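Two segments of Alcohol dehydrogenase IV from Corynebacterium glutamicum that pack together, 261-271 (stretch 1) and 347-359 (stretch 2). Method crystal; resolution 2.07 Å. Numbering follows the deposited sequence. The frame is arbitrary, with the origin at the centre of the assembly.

Stretch 1 (261-271) ATVLPYVLAFN
Stretch 2 347-359: EAALNGEDPAVLS

The contact is centred on the side chain of Tyr266, which lies in a helix spanning all of stretch 1 and has the largest area covered by the other stretch, with stretch 2 over one face of its ring and at its edge. Its CA-to-CB bond points sideways, but chi1 of -62° (m) and chi2 of -76° bring the ring across to the partner. Ala349 lies over one ring face, with CA 3.9 Å from the ring centroid and 18° off the normal, a CH-pi contact; Ala349 CB is 3.8 Å from Tyr266 CD2. Ala348 CB approaches Tyr266 CD1 at 3.5 Å. The ring lies close to the backbone of the helix that carries these alanines, with Ala348 C and Ala349 CA over the same face. This helix, 347-351 within the stretch, has its axis 9.3 Å from that of 261-271 at closest approach, and the N-to-C directions make an angle of 143°, so the two run roughly antiparallel. One turn earlier in stretch 1, Thr262 (chi1 m) points toward stretch 2 and places CG2 3.7 Å from Ala349 O.

Further along stretch 1, the partner is the 3-10 segment 355-358. The register sets Tyr266 CA 5.2 Å from Pro355 CA, Phe270 CA 5.2 Å from Leu358 CA and Ala269 CA 5.2 Å from Ser359 CA. Pro355, with a C-gamma exo ring, packs its CB 3.9 Å from both Tyr266 CE1 and Ala269 CB, while its CG lies 4.0 Å from Pro265 CB. Ala269 points toward this segment, its CB only 3.1 Å from Pro355 O, a tight approach. Leu358 (chi1 m, chi2 t) extends CD1 to 3.9 Å from Tyr266 CB, near the plane of the ring.

The helix of stretch 1 is kinked at Pro265, whose nitrogen has no hydrogen to donate; Tyr266 N makes just a weak bond to Val263 O (3.0 Å), and regular bonding resumes with Val267 N to Val263 O (3.1 Å).

Between the two segments of stretch 2, the chain turns through Gly352, whose phi/psi of 62/48° is favourable for glycine, and then extends at Glu353 (-71/161°). Glu353 N returns to Ala348 O (3.0 Å), and Glu353 O accepts a short hydrogen bond from Tyr266 OH (2.5 Å), the one direct hydrogen bond across the contact. The phenol thus buries its ring among apolar groups while its hydroxyl reaches the turn. Asp354 OD1 accepts from Ala356 N (3.0 Å), tying down the start of the 3-10 segment. At the polar edge, a water donates to Ala269 O (2.6 Å) and hydrogen-bonds Ser359 OG (2.8 Å), bridging the stretches.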

# COMPACT_ATOMS: atom_id res chain seq x y z
N ALA A 261 8.65 21.63 -9.24
CA ALA A 261 9.51 21.13 -10.28
C ALA A 261 10.89 21.72 -10.17
O ALA A 261 11.89 20.99 -10.26
CB ALA A 261 8.92 21.42 -11.67
N THR A 262 10.95 23.02 -9.94
CA THR A 262 12.22 23.74 -9.88
C THR A 262 13.04 23.40 -8.65
O THR A 262 14.24 23.18 -8.74
CB THR A 262 11.98 25.25 -9.92
OG1 THR A 262 11.27 25.59 -11.12
CG2 THR A 262 13.34 26.03 -9.86
N VAL A 263 12.39 23.33 -7.50
CA VAL A 263 13.08 23.13 -6.23
C VAL A 263 13.64 21.71 -6.04
O VAL A 263 14.72 21.52 -5.46
CB VAL A 263 12.16 23.51 -5.05
CG1 VAL A 263 12.75 23.05 -3.74
CG2 VAL A 263 11.93 25.03 -5.05
N LEU A 264 12.90 20.71 -6.56
CA LEU A 264 13.24 19.29 -6.37
C LEU A 264 14.70 18.91 -6.61
O LEU A 264 15.33 18.33 -5.74
CB LEU A 264 12.31 18.42 -7.22
CG LEU A 264 12.61 16.90 -7.21
CD1 LEU A 264 12.61 16.33 -5.78
CD2 LEU A 264 11.60 16.16 -8.11
N PRO A 265 15.26 19.24 -7.80
CA PRO A 265 16.65 18.82 -8.01
C PRO A 265 17.64 19.40 -7.02
O PRO A 265 18.67 18.77 -6.74
CB PRO A 265 16.95 19.32 -9.40
CG PRO A 265 15.92 20.47 -9.62
CD PRO A 265 14.72 19.99 -8.95
N TYR A 266 17.36 20.59 -6.51
CA TYR A 266 18.23 21.25 -5.53
C TYR A 266 18.15 20.56 -4.15
O TYR A 266 19.17 20.36 -3.49
CB TYR A 266 17.92 22.79 -5.46
CG TYR A 266 18.18 23.42 -6.79
CD1 TYR A 266 19.49 23.67 -7.20
CD2 TYR A 266 17.17 23.58 -7.71
CE1 TYR A 266 19.76 24.09 -8.46
CE2 TYR A 266 17.42 24.05 -8.95
CZ TYR A 266 18.73 24.29 -9.34
OH TYR A 266 19.01 24.76 -10.61
N VAL A 267 16.95 20.13 -3.77
CA VAL A 267 16.80 19.38 -2.50
C VAL A 267 17.42 18.00 -2.66
O VAL A 267 18.08 17.52 -1.75
CB VAL A 267 15.39 19.28 -2.06
CG1 VAL A 267 15.32 18.45 -0.77
CG2 VAL A 267 14.78 20.69 -1.86
N LEU A 268 17.27 17.40 -3.83
CA LEU A 268 17.91 16.11 -4.07
C LEU A 268 19.42 16.25 -3.98
O LEU A 268 20.08 15.48 -3.25
CB LEU A 268 17.53 15.55 -5.41
CG LEU A 268 18.14 14.19 -5.74
CD1 LEU A 268 17.81 13.15 -4.63
CD2 LEU A 268 17.63 13.75 -7.08
N ALA A 269 19.98 17.20 -4.73
CA ALA A 269 21.43 17.45 -4.72
C ALA A 269 21.94 17.69 -3.32
O ALA A 269 22.99 17.18 -2.95
CB ALA A 269 21.77 18.64 -5.61
N PHE A 270 21.17 18.46 -2.56
CA PHE A 270 21.53 18.86 -1.19
C PHE A 270 21.57 17.68 -0.21
O PHE A 270 22.53 17.53 0.54
CB PHE A 270 20.51 19.90 -0.70
CG PHE A 270 20.75 20.40 0.72
CD1 PHE A 270 21.62 21.44 0.96
CD2 PHE A 270 20.02 19.88 1.78
CE1 PHE A 270 21.82 21.92 2.26
CE2 PHE A 270 20.21 20.37 3.08
CZ PHE A 270 21.11 21.37 3.32
N ASN A 271 20.52 16.85 -0.22
CA ASN A 271 20.37 15.72 0.74
C ASN A 271 21.00 14.38 0.35
O ASN A 271 21.22 13.53 1.22
CB ASN A 271 18.90 15.46 1.02
CG ASN A 271 18.37 16.30 2.12
OD1 ASN A 271 19.12 16.92 2.88
ND2 ASN A 271 17.05 16.29 2.27
N GLU A 347 19.33 30.18 -3.55
CA GLU A 347 20.08 30.95 -4.57
C GLU A 347 20.26 30.12 -5.82
O GLU A 347 20.12 30.63 -6.92
CB GLU A 347 21.47 31.35 -4.07
CG GLU A 347 21.47 32.38 -3.03
CD GLU A 347 22.83 32.50 -2.36
OE1 GLU A 347 23.86 32.25 -3.04
OE2 GLU A 347 22.86 32.83 -1.16
N ALA A 348 20.57 28.85 -5.65
CA ALA A 348 20.74 27.93 -6.78
C ALA A 348 19.44 27.75 -7.55
O ALA A 348 19.44 27.78 -8.79
CB ALA A 348 21.28 26.58 -6.31
N ALA A 349 18.34 27.56 -6.82
CA ALA A 349 17.03 27.38 -7.44
C ALA A 349 16.56 28.67 -8.11
O ALA A 349 15.89 28.62 -9.12
CB ALA A 349 16.01 26.92 -6.42
N LEU A 350 16.91 29.81 -7.53
CA LEU A 350 16.56 31.10 -8.07
C LEU A 350 17.06 31.26 -9.48
O LEU A 350 16.31 31.68 -10.36
CB LEU A 350 17.13 32.22 -7.22
CG LEU A 350 16.94 33.65 -7.75
CD1 LEU A 350 15.45 34.06 -7.79
CD2 LEU A 350 17.77 34.62 -6.93
N ASN A 351 18.34 30.96 -9.69
CA ASN A 351 18.98 31.16 -11.01
C ASN A 351 19.19 29.93 -11.84
O ASN A 351 19.76 30.00 -12.92
CB ASN A 351 20.28 31.88 -10.81
CG ASN A 351 20.06 33.23 -10.28
OD1 ASN A 351 19.13 33.90 -10.70
ND2 ASN A 351 20.85 33.63 -9.29
N GLY A 352 18.70 28.81 -11.35
CA GLY A 352 18.85 27.57 -12.08
C GLY A 352 20.30 27.17 -12.28
O GLY A 352 20.69 26.80 -13.37
N GLU A 353 21.09 27.22 -11.21
CA GLU A 353 22.47 26.77 -11.27
C GLU A 353 22.47 25.28 -11.37
O GLU A 353 21.47 24.62 -11.06
CB GLU A 353 23.23 27.14 -10.00
CG GLU A 353 23.39 28.55 -9.77
CD GLU A 353 24.14 28.82 -8.50
OE1 GLU A 353 25.27 28.30 -8.33
OE2 GLU A 353 23.60 29.56 -7.66
N ASP A 354 23.60 24.73 -11.81
CA ASP A 354 23.78 23.28 -11.82
C ASP A 354 23.49 22.81 -10.39
O ASP A 354 24.12 23.30 -9.46
CB ASP A 354 25.23 22.93 -12.23
CG ASP A 354 25.45 21.41 -12.48
OD1 ASP A 354 24.69 20.57 -11.92
OD2 ASP A 354 26.38 21.07 -13.24
N PRO A 355 22.50 21.89 -10.21
CA PRO A 355 22.20 21.45 -8.83
C PRO A 355 23.41 20.81 -8.14
O PRO A 355 23.50 20.82 -6.90
CB PRO A 355 21.08 20.42 -9.01
CG PRO A 355 20.56 20.61 -10.37
CD PRO A 355 21.62 21.25 -11.20
N ALA A 356 24.34 20.30 -8.94
CA ALA A 356 25.55 19.66 -8.43
C ALA A 356 26.37 20.61 -7.57
O ALA A 356 27.21 20.15 -6.79
CB ALA A 356 26.38 19.13 -9.57
N VAL A 357 26.14 21.94 -7.70
CA VAL A 357 26.80 22.91 -6.86
C VAL A 357 26.47 22.69 -5.38
O VAL A 357 27.20 23.15 -4.52
CB VAL A 357 26.48 24.40 -7.25
CG1 VAL A 357 26.76 24.66 -8.73
CG2 VAL A 357 25.03 24.77 -6.87
N LEU A 358 25.36 22.02 -5.09
CA LEU A 358 24.98 21.75 -3.70
C LEU A 358 25.42 20.33 -3.18
O LEU A 358 25.15 20.00 -2.03
CB LEU A 358 23.45 21.90 -3.54
CG LEU A 358 22.79 23.23 -3.97
CD1 LEU A 358 21.35 23.16 -3.69
CD2 LEU A 358 23.39 24.42 -3.26
N SER A 359 26.05 19.52 -4.02
CA SER A 359 26.45 18.14 -3.63
C SER A 359 27.60 18.15 -2.63
O SER A 359 27.38 18.02 -1.42
CB SER A 359 26.86 17.32 -4.86
OG SER A 359 25.82 17.24 -5.82
O HOH W 1 24.23 15.44 -4.46